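Local atomic coordinates of histidine acid phosphatase (Hafnia alvei, PDB entry 4ARU), a protein that belongs to branch 2 of the histidine phosphatase superfamily, enzymes built from an alpha/beta domain and a mostly helical domain. Residues Ala101-Leu106 with Leu112-Gln117; Ala163-Met168 with Leu250-Ala255; Leu275-His280 with Ile286-Leu291. All coordinates share one frame; numbering follows the deposited sequence. Where two conformers were deposited one is given.

How the interactions relate
The three contacts follow one another along the chain, each closing before the next opens. Interactions 1 and 3 sit at the mixed beta sheet, their centres 20 Å apart and their nearest atoms about 7 Å. Interaction 1 lies within the unit of strand 85-89, helix 93-106 and strand 115-116; interaction 3 joins helix 264-282 to the loop that leads into strand 300-305, a parallel neighbour of strand 85-89. Interaction 2 lies across the chain's centre, its centre 35 and 37 Å from those of interactions 1 and 3, where helices 162-172 and 243-262 meet in the helical part. Helices 243-262 and 264-282 are consecutive, so the chain returns from this part to the sheet between interactions 2 and 3.

Interaction 1. Residues Ala101-Leu106 with Leu112-Gln117; sequences AFLAGL and LAIHHQ
Leu-103 and Leu-112 share a side-chain shape, CG anti to the carbonyl carbon (chi1 -67° and -61°) with the chain then extended, and the two leucines cross obliquely. CD2 of Leu-103 rests 4.1 Å from CD1 of Leu-112, while its other methyl, CD1, is 4.0 Å from CB of Leu-112. CD1 of Leu-103 reaches further along the second segment, to 3.8 Å from the backbone C of Ala-113 and 3.8 Å from CG2 of Ile-114. Leu-103 is thus a single helix residue spanning three consecutive residues of the extended chain. The contact belongs to a beta-alpha-beta crossover, in which strand 85-89 leads into helix 93-106 and the chain returns as the short parallel strand 115-116. Val-87 of the first strand touches both Leu-103 and Ile-114, and backbone hydrogen bonds between His-115 and both Val-87 and Ala-89 tie the returning strand to it. Ile-114 turns only its CG2 branch to the helix segment, its longer branch leading away. The apolar patch has no hydrogen bond across it. The buried Phe-102, one residue before Leu-103, stacks its ring on Phe-302 of strand 300-305.

Interaction 2. Residues Ala163-Met168 with Leu250-Ala255; sequences ASLALM and LKLHNA
Leu-252 meets Ser-164 and Leu-165 in the first shell, placing its branched end against one helix turn. CG and CD1 of Leu-252 each lie 3.8 Å from CB of Ser-164, and CD2 of Leu-252 comes to 3.8 Å from CD2 of Leu-165, the two leucine side chains crossing at a slant. The CB of Leu-165 does not point straight at the other helix, but with CG anti to the carbonyl carbon (chi1 -70°) its end swings nearer and brings CD2 to the meeting.

Beside this apolar contact the groups turn polar. Lys-251 starts out extended and bends at chi3 (51°), carrying its end past the serine. A water accepts hydrogen bonds from Lys-251 NZ at 3.2 Å and from the backbone N of Ser-164 at 3.1 Å, bridging the two helices where no direct hydrogen bond joins these segments. In one of its two conformers, the Ser-164 hydroxyl hydrogen-bonds to that of Ser-248, one turn earlier on the lysine's helix.

Further out, Ala-217 of helix 213-229 touches Leu-252, and Phe-191 and Ala-213 touch Leu-165, so the leucines continue into a wider apolar core. The segment axes pass 9.8 Å apart at a signed crossing angle of -120°, a steeply crossed helix pair joining helices 162-172 and 243-262 in the helical part of this histidine phosphatase fold.

Interaction 3. Residues Leu275-His280 with Ile286-Leu291; sequences LQTIAH and ITSRPL
Gln-276, on helix 264-282, reaches across to Ile-286 and Thr-287 in the loop that returns the chain to strand 300-305, a helix-to-strand connection of the alpha/beta part of the histidine phosphatase fold. From CB the side chain leaves with CG anti to the backbone N, which sends it towards the loop. CG of Gln-276 lies 3.5 Å from the carbonyl O of Thr-287 and packs against CB of Ser-288. A bend at chi2 (88°) turns the amide so that CD of Gln-276 lies 3.5 Å from the methyl CD1 of Ile-286, whose side chain crosses it. At the tip the two amide atoms part company. OE1 accepts a hydrogen bond from NE2 of Gln-411 near the C-terminus, whereas Gln-276 NE2 donates to the carbonyl O of Thr-287 over 2.7 Å. This bond is nearly straight, 174° at the hydrogen, and the acceptor lies in the amide plane, while the donor is tilted 20° from the plane of the carbonyl. Held at both ends, the amide has its flip orientation defined.

Ile-286 also rests CD1 on CB of Ala-279, one turn along the helix. The exposed ring of His-280 presents its edge to the loop, with CD2 3.3 Å from the carbonyl O of Ile-286 near the ring plane, and its CB packs against CB of Ser-288.

Two waters extend the junction beyond the serine. Thr-277 OG1, which is hydrogen-bonded to the carbonyl O of Pro-273 one turn back, accepts from both. The closer water also donates to the carbonyl O of Arg-289; the second, more distant from Thr-277 OG1, accepts from the backbone N of Arg-289 and lies 2.7 Å from Ser-288 OG, to which it is hydrogen-bonded.

Interaction 1. Residues Ala101-Leu106 with Leu112-Gln117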
loop_
_atom_site.group_PDB
_atom_site.type_symbol
_atom_site.label_atom_id
_atom_site.label_comp_id
_atom_site.label_asym_id
_atom_site.label_seq_id
_atom_site.Cartn_x
_atom_site.Cartn_y
_atom_site.Cartn_z
ATOM N N ALA A 101 -13.749 -7.844 -5.709
ATOM C CA ALA A 101 -14.589 -7.060 -4.839
ATOM C C ALA A 101 -14.686 -5.613 -5.325
ATOM O O ALA A 101 -15.750 -4.983 -5.220
ATOM C CB ALA A 101 -14.080 -7.118 -3.410
ATOM N N PHE A 102 -13.598 -5.098 -5.880
ATOM C CA PHE A 102 -13.623 -3.774 -6.508
ATOM C C PHE A 102 -14.608 -3.722 -7.647
ATOM O O PHE A 102 -15.465 -2.825 -7.699
ATOM C CB PHE A 102 -12.210 -3.385 -6.991
ATOM C CG PHE A 102 -12.197 -2.237 -7.967
ATOM C CD1 PHE A 102 -12.323 -0.918 -7.572
ATOM C CD2 PHE A 102 -12.064 -2.486 -9.323
ATOM C CE1 PHE A 102 -12.329 0.123 -8.484
ATOM C CE2 PHE A 102 -12.081 -1.462 -10.243
ATOM C CZ PHE A 102 -12.162 -0.156 -9.837
ATOM N N LEU A 103 -14.584 -4.738 -8.525
ATOM C CA LEU A 103 -15.540 -4.786 -9.641
ATOM C C LEU A 103 -16.975 -4.900 -9.116
ATOM O O LEU A 103 -17.882 -4.270 -9.665
ATOM C CB LEU A 103 -15.220 -5.965 -10.574
ATOM C CG LEU A 103 -13.903 -5.836 -11.328
ATOM C CD1 LEU A 103 -13.666 -7.166 -12.030
ATOM C CD2 LEU A 103 -13.948 -4.684 -12.302
ATOM N N ALA A 104 -17.204 -5.678 -8.047
ATOM C CA ALA A 104 -18.562 -5.857 -7.514
ATOM C C ALA A 104 -19.111 -4.543 -6.938
ATOM O O ALA A 104 -20.320 -4.332 -7.020
ATOM C CB ALA A 104 -18.558 -6.909 -6.446
ATOM N N GLY A 105 -18.244 -3.674 -6.391
ATOM C CA GLY A 105 -18.678 -2.382 -5.877
ATOM C C GLY A 105 -18.790 -1.326 -6.961
ATOM O O GLY A 105 -19.704 -0.530 -6.977
ATOM N N LEU A 106 -17.836 -1.333 -7.871
ATOM C CA LEU A 106 -17.820 -0.382 -8.987
ATOM C C LEU A 106 -18.957 -0.576 -9.930
ATOM O O LEU A 106 -19.538 0.412 -10.448
ATOM C CB LEU A 106 -16.505 -0.485 -9.754
ATOM C CG LEU A 106 -16.297 0.616 -10.813
ATOM C CD1 LEU A 106 -15.674 1.817 -10.177
ATOM C CD2 LEU A 106 -15.459 0.122 -11.994
ATOM N N LEU A 112 -17.968 -8.566 -15.406
ATOM C CA LEU A 112 -16.579 -8.166 -15.539
ATOM C C LEU A 112 -15.741 -9.158 -14.765
ATOM O O LEU A 112 -16.197 -9.729 -13.801
ATOM C CB LEU A 112 -16.392 -6.772 -14.985
ATOM C CG LEU A 112 -17.209 -5.675 -15.682
ATOM C CD1 LEU A 112 -17.055 -4.302 -15.025
ATOM C CD2 LEU A 112 -16.846 -5.601 -17.152
ATOM N N ALA A 113 -14.495 -9.340 -15.193
ATOM C CA ALA A 113 -13.594 -10.278 -14.543
ATOM C C ALA A 113 -12.249 -9.644 -14.480
ATOM O O ALA A 113 -11.890 -8.816 -15.301
ATOM C CB ALA A 113 -13.506 -11.579 -15.336
ATOM N N ILE A 114 -11.469 -10.059 -13.501
ATOM C CA ILE A 114 -10.096 -9.572 -13.371
ATOM C C ILE A 114 -9.120 -10.273 -14.294
ATOM O O ILE A 114 -9.417 -11.307 -14.885
ATOM C CB ILE A 114 -9.581 -9.743 -11.918
ATOM C CG1 ILE A 114 -9.348 -11.196 -11.550
ATOM C CG2 ILE A 114 -10.526 -9.088 -10.911
ATOM C CD1 ILE A 114 -8.567 -11.367 -10.261
ATOM N N HIS A 115 -7.945 -9.667 -14.408
ATOM C CA HIS A 115 -6.823 -10.282 -15.021
ATOM C C HIS A 115 -5.700 -10.472 -14.015
ATOM O O HIS A 115 -5.524 -9.650 -13.135
ATOM C CB HIS A 115 -6.311 -9.421 -16.169
ATOM C CG HIS A 115 -7.301 -9.223 -17.261
ATOM N ND1 HIS A 115 -8.345 -8.342 -17.169
ATOM C CD2 HIS A 115 -7.415 -9.817 -18.457
ATOM C CE1 HIS A 115 -9.064 -8.392 -18.269
ATOM N NE2 HIS A 115 -8.503 -9.254 -19.098
ATOM N N HIS A 116 -4.903 -11.522 -14.227
ATOM C CA HIS A 116 -3.728 -11.815 -13.410
ATOM C C HIS A 116 -2.799 -12.775 -14.109
ATOM O O HIS A 116 -3.110 -13.350 -15.147
ATOM C CB HIS A 116 -4.139 -12.335 -11.996
ATOM C CG HIS A 116 -4.799 -13.675 -12.000
ATOM N ND1 HIS A 116 -4.088 -14.851 -12.112
ATOM C CD2 HIS A 116 -6.096 -14.034 -11.879
ATOM C CE1 HIS A 116 -4.924 -15.885 -12.073
ATOM N NE2 HIS A 116 -6.150 -15.412 -11.941
ATOM N N GLN A 117 -1.591 -12.899 -13.583
ATOM C CA GLN A 117 -0.623 -13.768 -14.184
ATOM C C GLN A 117 -1.170 -15.186 -14.206
ATOM O O GLN A 117 -1.655 -15.634 -13.221
ATOM C CB GLN A 117 0.675 -13.711 -13.367
ATOM C CG GLN A 117 1.724 -14.701 -13.825
ATOM C CD GLN A 117 3.066 -14.417 -13.207
ATOM O OE1 GLN A 117 3.758 -13.492 -13.645
ATOM N NE2 GLN A 117 3.407 -15.129 -12.161
#

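Interaction 2. Residues Ala163-Met168 with Leu250-Ala255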
loop_
_atom_site.group_PDB
_atom_site.type_symbol
_atom_site.label_atom_id
_atom_site.label_comp_id
_atom_site.label_asym_id
_atom_site.label_seq_id
_atom_site.Cartn_x
_atom_site.Cartn_y
_atom_site.Cartn_z
ATOM N N ALA A 163 9.279 5.438 23.505
ATOM C CA ALA A 163 7.893 5.459 24.004
ATOM C C ALA A 163 6.968 4.460 23.307
ATOM O O ALA A 163 6.173 3.757 23.930
ATOM C CB ALA A 163 7.325 6.862 23.891
ATOM N N SER A 164 7.076 4.372 21.993
ATOM C CA SER A 164 6.260 3.477 21.198
ATOM C C SER A 164 6.579 2.015 21.507
ATOM O O SER A 164 5.676 1.168 21.637
ATOM C CB SER A 164 6.461 3.772 19.719
ATOM O OG SER A 164 5.940 5.047 19.382
ATOM N N LEU A 165 7.872 1.722 21.667
ATOM C CA LEU A 165 8.259 0.345 22.008
ATOM C C LEU A 165 7.782 -0.017 23.412
ATOM O O LEU A 165 7.321 -1.138 23.693
ATOM C CB LEU A 165 9.763 0.151 21.853
ATOM C CG LEU A 165 10.316 0.157 20.434
ATOM C CD1 LEU A 165 11.835 0.054 20.361
ATOM C CD2 LEU A 165 9.695 -0.991 19.654
ATOM N N ALA A 166 7.827 0.944 24.327
ATOM C CA ALA A 166 7.322 0.711 25.684
ATOM C C ALA A 166 5.817 0.481 25.680
ATOM O O ALA A 166 5.326 -0.376 26.383
ATOM C CB ALA A 166 7.681 1.855 26.609
ATOM N N LEU A 167 5.114 1.222 24.824
ATOM C CA LEU A 167 3.667 0.998 24.699
ATOM C C LEU A 167 3.377 -0.381 24.125
ATOM O O LEU A 167 2.507 -1.092 24.607
ATOM C CB LEU A 167 3.014 2.068 23.836
ATOM C CG LEU A 167 1.524 1.914 23.528
ATOM C CD1 LEU A 167 0.712 1.963 24.802
ATOM C CD2 LEU A 167 1.098 2.997 22.558
ATOM N N MET A 168 4.124 -0.769 23.112
ATOM C CA MET A 168 3.930 -2.110 22.527
ATOM C C MET A 168 4.143 -3.160 23.637
ATOM O O MET A 168 3.385 -4.128 23.756
ATOM C CB MET A 168 4.888 -2.375 21.367
ATOM C CG MET A 168 4.739 -3.753 20.737
ATOM S SD MET A 168 3.072 -4.186 20.137
ATOM C CE MET A 168 2.993 -3.312 18.607
ATOM N N LEU A 250 1.329 2.555 15.476
ATOM C CA LEU A 250 1.489 2.527 14.012
ATOM C C LEU A 250 2.683 3.361 13.567
ATOM O O LEU A 250 3.184 3.121 12.487
ATOM C CB LEU A 250 0.176 2.962 13.312
ATOM C CG LEU A 250 -0.794 1.800 12.949
ATOM C CD1 LEU A 250 -0.228 0.745 11.976
ATOM C CD2 LEU A 250 -1.321 1.151 14.210
ATOM N N LYS A 251 3.181 4.250 14.417
ATOM C CA LYS A 251 4.423 4.977 14.132
ATOM C C LYS A 251 5.547 3.989 13.834
ATOM O O LYS A 251 6.355 4.167 12.912
ATOM C CB LYS A 251 4.790 5.855 15.324
ATOM C CG LYS A 251 6.062 6.640 15.095
ATOM C CD LYS A 251 6.271 7.780 16.082
ATOM C CE LYS A 251 6.128 7.339 17.491
ATOM N NZ LYS A 251 6.557 8.460 18.376
ATOM N N LEU A 252 5.570 2.882 14.544
ATOM C CA LEU A 252 6.597 1.866 14.340
ATOM C C LEU A 252 6.437 1.194 12.993
ATOM O O LEU A 252 7.406 0.911 12.300
ATOM C CB LEU A 252 6.529 0.808 15.448
ATOM C CG LEU A 252 6.838 1.346 16.854
ATOM C CD1 LEU A 252 6.257 0.445 17.949
ATOM C CD2 LEU A 252 8.331 1.480 17.048
ATOM N N HIS A 253 5.192 0.919 12.610
ATOM C CA HIS A 253 4.934 0.304 11.333
ATOM C C HIS A 253 5.304 1.258 10.208
ATOM O O HIS A 253 5.942 0.845 9.247
ATOM C CB HIS A 253 3.450 -0.054 11.304
ATOM C CG HIS A 253 2.981 -0.580 9.987
ATOM N ND1 HIS A 253 3.187 -1.882 9.587
ATOM C CD2 HIS A 253 2.273 0.009 8.999
ATOM C CE1 HIS A 253 2.659 -2.067 8.392
ATOM N NE2 HIS A 253 2.087 -0.941 8.019
ATOM N N ASN A 254 4.906 2.531 10.311
ATOM C CA ASN A 254 5.213 3.466 9.240
ATOM C C ASN A 254 6.711 3.701 9.119
ATOM O O ASN A 254 7.232 3.880 8.018
ATOM C CB ASN A 254 4.467 4.759 9.437
ATOM C CG ASN A 254 2.970 4.579 9.304
ATOM O OD1 ASN A 254 2.487 3.771 8.479
ATOM N ND2 ASN A 254 2.215 5.332 10.084
ATOM N N ALA A 255 7.429 3.597 10.228
ATOM C CA ALA A 255 8.878 3.760 10.193
ATOM C C ALA A 255 9.531 2.576 9.494
ATOM O O ALA A 255 10.439 2.738 8.682
ATOM C CB ALA A 255 9.414 3.943 11.587
HETATM O O HOH W 1 8.323 6.500 20.137
#

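Interaction 3. Residues Leu275-His280 with Ile286-Leu291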
loop_
_atom_site.group_PDB
_atom_site.type_symbol
_atom_site.label_atom_id
_atom_site.label_comp_id
_atom_site.label_asym_id
_atom_site.label_seq_id
_atom_site.Cartn_x
_atom_site.Cartn_y
_atom_site.Cartn_z
ATOM N N LEU A 275 5.911 1.604 -11.643
ATOM C CA LEU A 275 5.934 3.026 -11.991
ATOM C C LEU A 275 5.915 3.181 -13.508
ATOM O O LEU A 275 5.208 4.074 -14.032
ATOM C CB LEU A 275 7.115 3.763 -11.361
ATOM C CG LEU A 275 7.051 5.297 -11.514
ATOM C CD1 LEU A 275 5.866 5.849 -10.798
ATOM C CD2 LEU A 275 8.332 5.905 -10.969
ATOM N N GLN A 276 6.659 2.358 -14.236
ATOM C CA GLN A 276 6.621 2.460 -15.682
ATOM C C GLN A 276 5.211 2.178 -16.219
ATOM O O GLN A 276 4.732 2.850 -17.144
ATOM C CB GLN A 276 7.629 1.463 -16.310
ATOM C CG GLN A 276 7.947 1.644 -17.765
ATOM C CD GLN A 276 9.086 2.610 -18.006
ATOM O OE1 GLN A 276 9.546 3.386 -17.103
ATOM N NE2 GLN A 276 9.569 2.568 -19.203
ATOM N N THR A 277 4.570 1.147 -15.685
ATOM C CA THR A 277 3.218 0.775 -16.085
ATOM C C THR A 277 2.210 1.907 -15.837
ATOM O O THR A 277 1.401 2.251 -16.706
ATOM C CB THR A 277 2.808 -0.506 -15.367
ATOM O OG1 THR A 277 3.663 -1.551 -15.828
ATOM C CG2 THR A 277 1.394 -0.946 -15.679
ATOM N N ILE A 278 2.299 2.494 -14.656
ATOM C CA ILE A 278 1.418 3.613 -14.290
ATOM C C ILE A 278 1.638 4.802 -15.215
ATOM O O ILE A 278 0.683 5.370 -15.798
ATOM C CB ILE A 278 1.656 4.025 -12.815
ATOM C CG1 ILE A 278 1.130 2.934 -11.899
ATOM C CG2 ILE A 278 0.975 5.359 -12.505
ATOM C CD1 ILE A 278 1.602 2.986 -10.474
ATOM N N ALA A 279 2.899 5.177 -15.412
ATOM C CA ALA A 279 3.218 6.287 -16.281
ATOM C C ALA A 279 2.731 6.053 -17.709
ATOM O O ALA A 279 2.127 6.927 -18.354
ATOM C CB ALA A 279 4.724 6.539 -16.281
ATOM N N HIS A 280 3.023 4.888 -18.256
ATOM C CA HIS A 280 2.569 4.533 -19.572
ATOM C C HIS A 280 1.034 4.632 -19.691
ATOM O O HIS A 280 0.497 5.186 -20.656
ATOM C CB HIS A 280 3.030 3.116 -19.909
ATOM C CG HIS A 280 2.573 2.677 -21.247
ATOM N ND1 HIS A 280 1.396 1.998 -21.441
ATOM C CD2 HIS A 280 3.098 2.870 -22.474
ATOM C CE1 HIS A 280 1.214 1.778 -22.728
ATOM N NE2 HIS A 280 2.244 2.284 -23.381
ATOM N N ILE A 286 6.603 6.026 -23.451
ATOM C CA ILE A 286 7.639 5.103 -23.056
ATOM C C ILE A 286 7.277 3.670 -23.395
ATOM O O ILE A 286 6.118 3.337 -23.681
ATOM C CB ILE A 286 7.943 5.217 -21.547
ATOM C CG1 ILE A 286 6.699 4.955 -20.698
ATOM C CG2 ILE A 286 8.484 6.595 -21.229
ATOM C CD1 ILE A 286 6.971 5.134 -19.235
ATOM N N THR A 287 8.291 2.821 -23.318
ATOM C CA THR A 287 8.142 1.392 -23.502
ATOM C C THR A 287 7.777 0.765 -22.164
ATOM O O THR A 287 8.430 1.003 -21.152
ATOM C CB THR A 287 9.470 0.815 -24.051
ATOM O OG1 THR A 287 9.748 1.364 -25.351
ATOM C CG2 THR A 287 9.421 -0.718 -24.087
ATOM N N SER A 288 6.711 -0.031 -22.158
ATOM C CA SER A 288 6.254 -0.722 -20.964
ATOM C C SER A 288 5.556 -2.004 -21.380
ATOM O O SER A 288 4.854 -2.022 -22.390
ATOM C CB SER A 288 5.319 0.178 -20.129
ATOM O OG SER A 288 4.879 -0.439 -18.934
ATOM N N ARG A 289 5.767 -3.076 -20.623
ATOM C CA ARG A 289 5.184 -4.363 -20.978
ATOM C C ARG A 289 3.676 -4.226 -20.986
ATOM O O ARG A 289 3.079 -3.829 -19.989
ATOM C CB ARG A 289 5.576 -5.461 -20.002
ATOM C CG ARG A 289 4.983 -6.832 -20.383
ATOM C CD ARG A 289 5.536 -7.930 -19.493
ATOM N NE ARG A 289 6.956 -8.198 -19.741
ATOM C CZ ARG A 289 7.661 -9.117 -19.071
ATOM N NH1 ARG A 289 7.094 -9.805 -18.070
ATOM N NH2 ARG A 289 8.932 -9.304 -19.355
ATOM N N PRO A 290 3.045 -4.566 -22.123
ATOM C CA PRO A 290 1.594 -4.327 -22.124
ATOM C C PRO A 290 0.840 -5.301 -21.246
ATOM O O PRO A 290 1.229 -6.472 -21.141
ATOM C CB PRO A 290 1.192 -4.536 -23.602
ATOM C CG PRO A 290 2.373 -5.130 -24.272
ATOM C CD PRO A 290 3.599 -4.882 -23.449
ATOM N N LEU A 291 -0.248 -4.816 -20.659
ATOM C CA LEU A 291 -1.156 -5.669 -19.861
ATOM C C LEU A 291 -2.005 -6.409 -20.867
ATOM O O LEU A 291 -2.520 -5.808 -21.812
ATOM C CB LEU A 291 -2.000 -4.817 -18.932
ATOM C CG LEU A 291 -1.187 -4.094 -17.859
ATOM C CD1 LEU A 291 -2.094 -3.207 -17.023
ATOM C CD2 LEU A 291 -0.495 -5.060 -16.913
HETATM O O HOH W 2 3.834 -3.819 -17.350
HETATM O O HOH W 3 6.357 -2.276 -17.549
#